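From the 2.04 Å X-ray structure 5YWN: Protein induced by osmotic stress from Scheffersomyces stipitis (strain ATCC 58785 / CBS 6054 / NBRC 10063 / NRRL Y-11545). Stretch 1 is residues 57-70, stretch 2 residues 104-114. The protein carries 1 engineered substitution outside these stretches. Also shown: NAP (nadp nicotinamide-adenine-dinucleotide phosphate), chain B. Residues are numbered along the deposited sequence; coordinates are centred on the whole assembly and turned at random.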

# COMPACT_ATOMS: atom_id res chain seq x y z
N VAL A 57 -3.65 0.70 19.42
CA VAL A 57 -4.96 0.60 18.83
C VAL A 57 -5.35 1.85 18.05
O VAL A 57 -5.41 2.89 18.60
CB VAL A 57 -5.98 0.29 19.96
CG1 VAL A 57 -7.38 0.10 19.43
CG2 VAL A 57 -5.55 -0.92 20.74
N LEU A 58 -5.58 1.73 16.78
CA LEU A 58 -6.04 2.83 15.99
C LEU A 58 -7.42 3.31 16.33
O LEU A 58 -7.66 4.45 16.34
CB LEU A 58 -5.93 2.57 14.51
CG LEU A 58 -4.65 1.98 13.97
CD1 LEU A 58 -4.91 1.35 12.64
CD2 LEU A 58 -3.57 3.00 13.91
N GLU A 59 -8.31 2.41 16.66
CA GLU A 59 -9.72 2.67 16.72
C GLU A 59 -10.20 3.26 18.05
O GLU A 59 -11.31 3.16 18.38
CB GLU A 59 -10.53 1.44 16.36
CG GLU A 59 -10.28 0.21 17.20
CD GLU A 59 -9.24 -0.70 16.59
OE1 GLU A 59 -8.37 -0.18 15.91
OE2 GLU A 59 -9.27 -1.90 16.83
N GLN A 60 -9.30 3.84 18.80
CA GLN A 60 -9.69 4.59 19.96
C GLN A 60 -9.52 6.09 19.75
O GLN A 60 -8.54 6.52 19.27
CB GLN A 60 -9.00 4.10 21.23
CG GLN A 60 -7.50 3.99 21.19
CD GLN A 60 -6.85 3.72 22.56
OE1 GLN A 60 -6.97 2.63 23.11
NE2 GLN A 60 -6.17 4.72 23.10
N LYS A 61 -10.51 6.85 20.17
CA LYS A 61 -10.49 8.27 20.06
C LYS A 61 -9.25 8.81 20.74
O LYS A 61 -8.88 8.40 21.80
CB LYS A 61 -11.71 8.84 20.76
CG LYS A 61 -13.03 8.66 20.01
CD LYS A 61 -14.09 9.70 20.39
CE LYS A 61 -15.45 9.35 19.83
NZ LYS A 61 -16.45 10.44 19.93
N GLY A 62 -8.57 9.68 20.05
CA GLY A 62 -7.32 10.22 20.50
C GLY A 62 -6.09 9.32 20.58
O GLY A 62 -5.17 9.64 21.23
N ALA A 63 -6.10 8.24 19.85
CA ALA A 63 -5.06 7.29 19.89
C ALA A 63 -3.69 7.88 19.53
O ALA A 63 -2.74 7.51 20.10
CB ALA A 63 -5.37 6.17 18.96
N PHE A 64 -3.65 8.80 18.58
CA PHE A 64 -2.44 9.44 18.17
C PHE A 64 -2.08 10.75 18.91
O PHE A 64 -1.10 11.33 18.62
CB PHE A 64 -2.43 9.65 16.66
CG PHE A 64 -2.13 8.40 15.88
CD1 PHE A 64 -3.13 7.58 15.46
CD2 PHE A 64 -0.84 8.06 15.56
CE1 PHE A 64 -2.84 6.42 14.77
CE2 PHE A 64 -0.55 6.92 14.87
CZ PHE A 64 -1.55 6.10 14.48
N ASP A 65 -2.89 11.18 19.86
CA ASP A 65 -2.70 12.48 20.46
C ASP A 65 -1.35 12.61 21.14
O ASP A 65 -0.67 13.53 20.90
CB ASP A 65 -3.75 12.77 21.50
CG ASP A 65 -5.06 13.17 20.92
OD1 ASP A 65 -5.29 13.01 19.75
OD2 ASP A 65 -5.89 13.66 21.66
N GLU A 66 -1.00 11.65 21.93
CA GLU A 66 0.24 11.74 22.64
C GLU A 66 1.42 11.73 21.69
O GLU A 66 2.28 12.51 21.82
CB GLU A 66 0.33 10.68 23.69
CG GLU A 66 -0.34 11.05 24.98
CD GLU A 66 0.31 12.23 25.71
OE1 GLU A 66 -0.36 13.17 26.12
OE2 GLU A 66 1.52 12.21 25.85
N ALA A 67 1.41 10.85 20.72
CA ALA A 67 2.49 10.74 19.79
C ALA A 67 2.68 12.01 19.02
O ALA A 67 3.75 12.45 18.87
CB ALA A 67 2.24 9.59 18.85
N LEU A 68 1.60 12.61 18.57
CA LEU A 68 1.67 13.88 17.92
C LEU A 68 2.19 15.00 18.83
O LEU A 68 3.02 15.73 18.45
CB LEU A 68 0.35 14.22 17.29
CG LEU A 68 0.02 13.30 16.15
CD1 LEU A 68 -1.41 13.39 15.74
CD2 LEU A 68 0.97 13.42 14.98
N LYS A 69 1.74 15.05 20.06
CA LYS A 69 2.17 16.07 20.98
C LYS A 69 3.66 15.98 21.20
O LYS A 69 4.28 16.94 21.34
CB LYS A 69 1.46 15.95 22.32
CG LYS A 69 0.05 16.46 22.40
CD LYS A 69 -0.37 16.67 23.84
CE LYS A 69 -1.14 15.52 24.40
NZ LYS A 69 -0.67 14.97 25.72
N LYS A 70 4.19 14.78 21.22
CA LYS A 70 5.60 14.52 21.36
C LYS A 70 6.46 14.97 20.17
O LYS A 70 7.62 15.10 20.31
CB LYS A 70 5.85 13.06 21.68
CG LYS A 70 5.42 12.63 23.06
CD LYS A 70 5.62 11.14 23.30
CE LYS A 70 7.08 10.78 23.52
NZ LYS A 70 7.37 9.33 23.64
N LYS A 104 -10.72 8.08 10.95
CA LYS A 104 -11.46 9.18 11.48
C LYS A 104 -10.75 9.78 12.72
O LYS A 104 -10.62 10.94 12.85
CB LYS A 104 -12.86 8.67 11.89
CG LYS A 104 -13.83 8.44 10.77
CD LYS A 104 -15.23 8.21 11.25
CE LYS A 104 -16.14 7.80 10.14
NZ LYS A 104 -17.55 7.67 10.53
N TYR A 105 -10.30 8.94 13.61
CA TYR A 105 -9.57 9.34 14.80
C TYR A 105 -8.16 9.95 14.55
O TYR A 105 -7.76 10.83 15.26
CB TYR A 105 -9.61 8.26 15.87
CG TYR A 105 -11.01 7.85 16.26
CD1 TYR A 105 -12.10 8.56 15.88
CD2 TYR A 105 -11.22 6.74 17.01
CE1 TYR A 105 -13.36 8.19 16.24
CE2 TYR A 105 -12.46 6.36 17.40
CZ TYR A 105 -13.53 7.08 16.99
OH TYR A 105 -14.75 6.71 17.37
N VAL A 106 -7.44 9.46 13.56
CA VAL A 106 -6.16 10.03 13.23
C VAL A 106 -6.36 11.49 12.78
O VAL A 106 -5.71 12.34 13.23
CB VAL A 106 -5.48 9.25 12.08
CG1 VAL A 106 -4.38 10.01 11.40
CG2 VAL A 106 -4.91 7.98 12.60
N LEU A 107 -7.29 11.69 11.88
CA LEU A 107 -7.52 12.98 11.35
C LEU A 107 -7.96 13.95 12.45
O LEU A 107 -7.52 15.03 12.47
CB LEU A 107 -8.51 12.92 10.21
CG LEU A 107 -8.09 12.14 8.99
CD1 LEU A 107 -9.25 11.95 8.04
CD2 LEU A 107 -6.92 12.75 8.30
N GLN A 108 -8.82 13.51 13.33
CA GLN A 108 -9.24 14.32 14.40
C GLN A 108 -8.07 14.67 15.34
O GLN A 108 -7.97 15.74 15.79
CB GLN A 108 -10.38 13.67 15.15
CG GLN A 108 -10.90 14.52 16.27
CD GLN A 108 -11.67 15.71 15.79
OE1 GLN A 108 -12.61 15.58 15.07
NE2 GLN A 108 -11.26 16.85 16.20
N SER A 109 -7.21 13.71 15.59
CA SER A 109 -6.03 13.93 16.42
C SER A 109 -5.13 14.99 15.81
O SER A 109 -4.68 15.83 16.48
CB SER A 109 -5.25 12.65 16.66
OG SER A 109 -5.85 11.79 17.53
N ILE A 110 -4.93 14.94 14.51
CA ILE A 110 -4.09 15.89 13.82
C ILE A 110 -4.67 17.30 13.97
O ILE A 110 -3.98 18.18 14.30
CB ILE A 110 -3.91 15.52 12.33
CG1 ILE A 110 -3.04 14.29 12.18
CG2 ILE A 110 -3.31 16.65 11.54
CD1 ILE A 110 -3.05 13.64 10.85
N LYS A 111 -5.96 17.44 13.77
CA LYS A 111 -6.59 18.70 13.95
C LYS A 111 -6.54 19.19 15.39
O LYS A 111 -6.34 20.32 15.61
CB LYS A 111 -8.01 18.69 13.44
CG LYS A 111 -8.72 20.00 13.59
CD LYS A 111 -10.12 19.96 13.09
CE LYS A 111 -10.72 21.33 13.13
NZ LYS A 111 -12.15 21.24 13.40
N ASP A 112 -6.75 18.31 16.34
CA ASP A 112 -6.71 18.67 17.72
C ASP A 112 -5.30 19.11 18.23
O ASP A 112 -5.19 20.05 18.91
CB ASP A 112 -7.19 17.53 18.61
CG ASP A 112 -8.67 17.19 18.47
OD1 ASP A 112 -9.42 17.90 17.85
OD2 ASP A 112 -9.07 16.16 18.99
N VAL A 113 -4.28 18.35 17.92
CA VAL A 113 -2.98 18.52 18.50
C VAL A 113 -1.81 18.76 17.55
O VAL A 113 -0.72 18.86 17.98
CB VAL A 113 -2.65 17.37 19.45
CG1 VAL A 113 -3.75 17.18 20.46
CG2 VAL A 113 -2.34 16.11 18.70
N ALA A 114 -2.07 18.78 16.28
CA ALA A 114 -1.04 18.98 15.33
C ALA A 114 -1.42 19.94 14.25
O ALA A 114 -1.45 19.63 13.12
CB ALA A 114 -0.60 17.65 14.79
PA NAP B . 0.95 -5.06 5.50
O1A NAP B . 2.33 -5.33 4.94
O2A NAP B . 0.27 -6.10 6.35
O5B NAP B . 1.01 -3.68 6.33
C5B NAP B . 0.02 -3.39 7.31
C4B NAP B . 0.67 -2.70 8.50
O4B NAP B . -0.32 -1.95 9.23
C3B NAP B . 1.29 -3.70 9.46
O3B NAP B . 2.70 -3.49 9.58
C2B NAP B . 0.60 -3.49 10.80
O2B NAP B . 1.55 -3.14 11.80
C1B NAP B . -0.40 -2.37 10.59
N9A NAP B . -1.77 -2.85 10.89
C8A NAP B . -2.44 -3.80 10.20
N7A NAP B . -3.67 -4.01 10.74
C5A NAP B . -3.81 -3.18 11.79
C6A NAP B . -4.85 -2.89 12.79
N6A NAP B . -6.04 -3.54 12.78
N1A NAP B . -4.59 -1.95 13.73
C2A NAP B . -3.41 -1.28 13.76
N3A NAP B . -2.42 -1.51 12.88
C4A NAP B . -2.55 -2.42 11.89
O3 NAP B . -0.02 -4.70 4.27
PN NAP B . 0.55 -3.94 2.97
O1N NAP B . 0.37 -4.84 1.77
O2N NAP B . 1.92 -3.40 3.30
O5D NAP B . -0.46 -2.69 2.82
C5D NAP B . -0.06 -1.38 3.22
C4D NAP B . -1.21 -0.40 3.01
O4D NAP B . -1.37 -0.12 1.62
C3D NAP B . -2.52 -0.97 3.53
O3D NAP B . -3.02 -0.17 4.61
C2D NAP B . -3.48 -0.95 2.36
O2D NAP B . -4.64 -0.16 2.67
C1D NAP B . -2.72 -0.35 1.19
N1N NAP B . -2.74 -1.28 0.05
C2N NAP B . -1.75 -2.17 -0.09
C3N NAP B . -1.75 -3.06 -1.16
C7N NAP B . -0.65 -4.06 -1.31
O7N NAP B . -0.78 -4.99 -2.10
N7N NAP B . 0.46 -3.92 -0.58
C4N NAP B . -2.78 -3.01 -2.09
C5N NAP B . -3.79 -2.07 -1.92
C6N NAP B . -3.74 -1.21 -0.83
P2B NAP B . 2.27 -4.27 12.69
O1X NAP B . 2.61 -3.57 13.98
O2X NAP B . 1.21 -5.34 12.83
O3X NAP B . 3.46 -4.68 11.86
O HOH W 1 -9.01 11.17 17.75
O HOH W 2 -6.05 9.13 16.95
O HOH W 3 -8.18 13.54 19.17
O HOH W 4 -7.60 16.02 21.76
O HOH W 5 2.17 18.14 17.30

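A loop and the short helix that follows it pack along one side of a longer helix, joined by apolar side chains, a tyrosine ring, one direct hydrogen bond and several bridging waters. The two helices run at 40° to each other, their axes 9.4 Å apart at closest approach, and the contact buries 614 Å² in all.

At the loop end, Tyr-105 gives up the largest area. Its CA-to-CB bond points toward the loop, and the flat ring lies against backbone as well as side chain: Tyr-105 CD2 is 3.2 Å from Lys-61 N, while Glu-59 O sits at the ring edge, 3.5 Å from Tyr-105 CE2. Over one face lies Lys-61 CG, 3.7 Å from the centroid of the Tyr-105 ring, a CH-pi contact that uses the aliphatic part of a lysine whose extended chain remains exposed. Gly-62 follows with a positive phi of 68°, a conformation that favours glycine, within a type II turn from Gln-60 to Ala-63.

Midway, Ser-109 OG donates a hydrogen bond to Asp-65 OD1 at 2.6 Å. Serine suits this buried site because its short side chain, with CA-to-CB pointing toward the first stretch, carries a hydroxyl that reaches Asp-65 OD1; the CA atoms of Asp-65 and Ser-109 lie 5.4 Å apart. Water 2 links Phe-64 N (2.9 Å) with Ser-109 OG (2.7 Å), and water 1 links Gly-62 N with Tyr-105 O, each at 2.8 Å, so the amides of Gly-62 and Phe-64 each gain a water as acceptor.

Apolar packing flanks this polar centre. Phe-64 CE1 meets Val-106 CG2 at 3.4 Å. Further along, the CA-to-CB bond of buried Leu-68 points toward the second helix, placing CB 3.6 Å from Val-113 CG2 and CD1 4.0 Å from Ile-110 CG1. Branched Val-113 offers a compact surface, and the small Ala-114 brings its CB within 4.3 Å of Leu-68 CB where the helix ends.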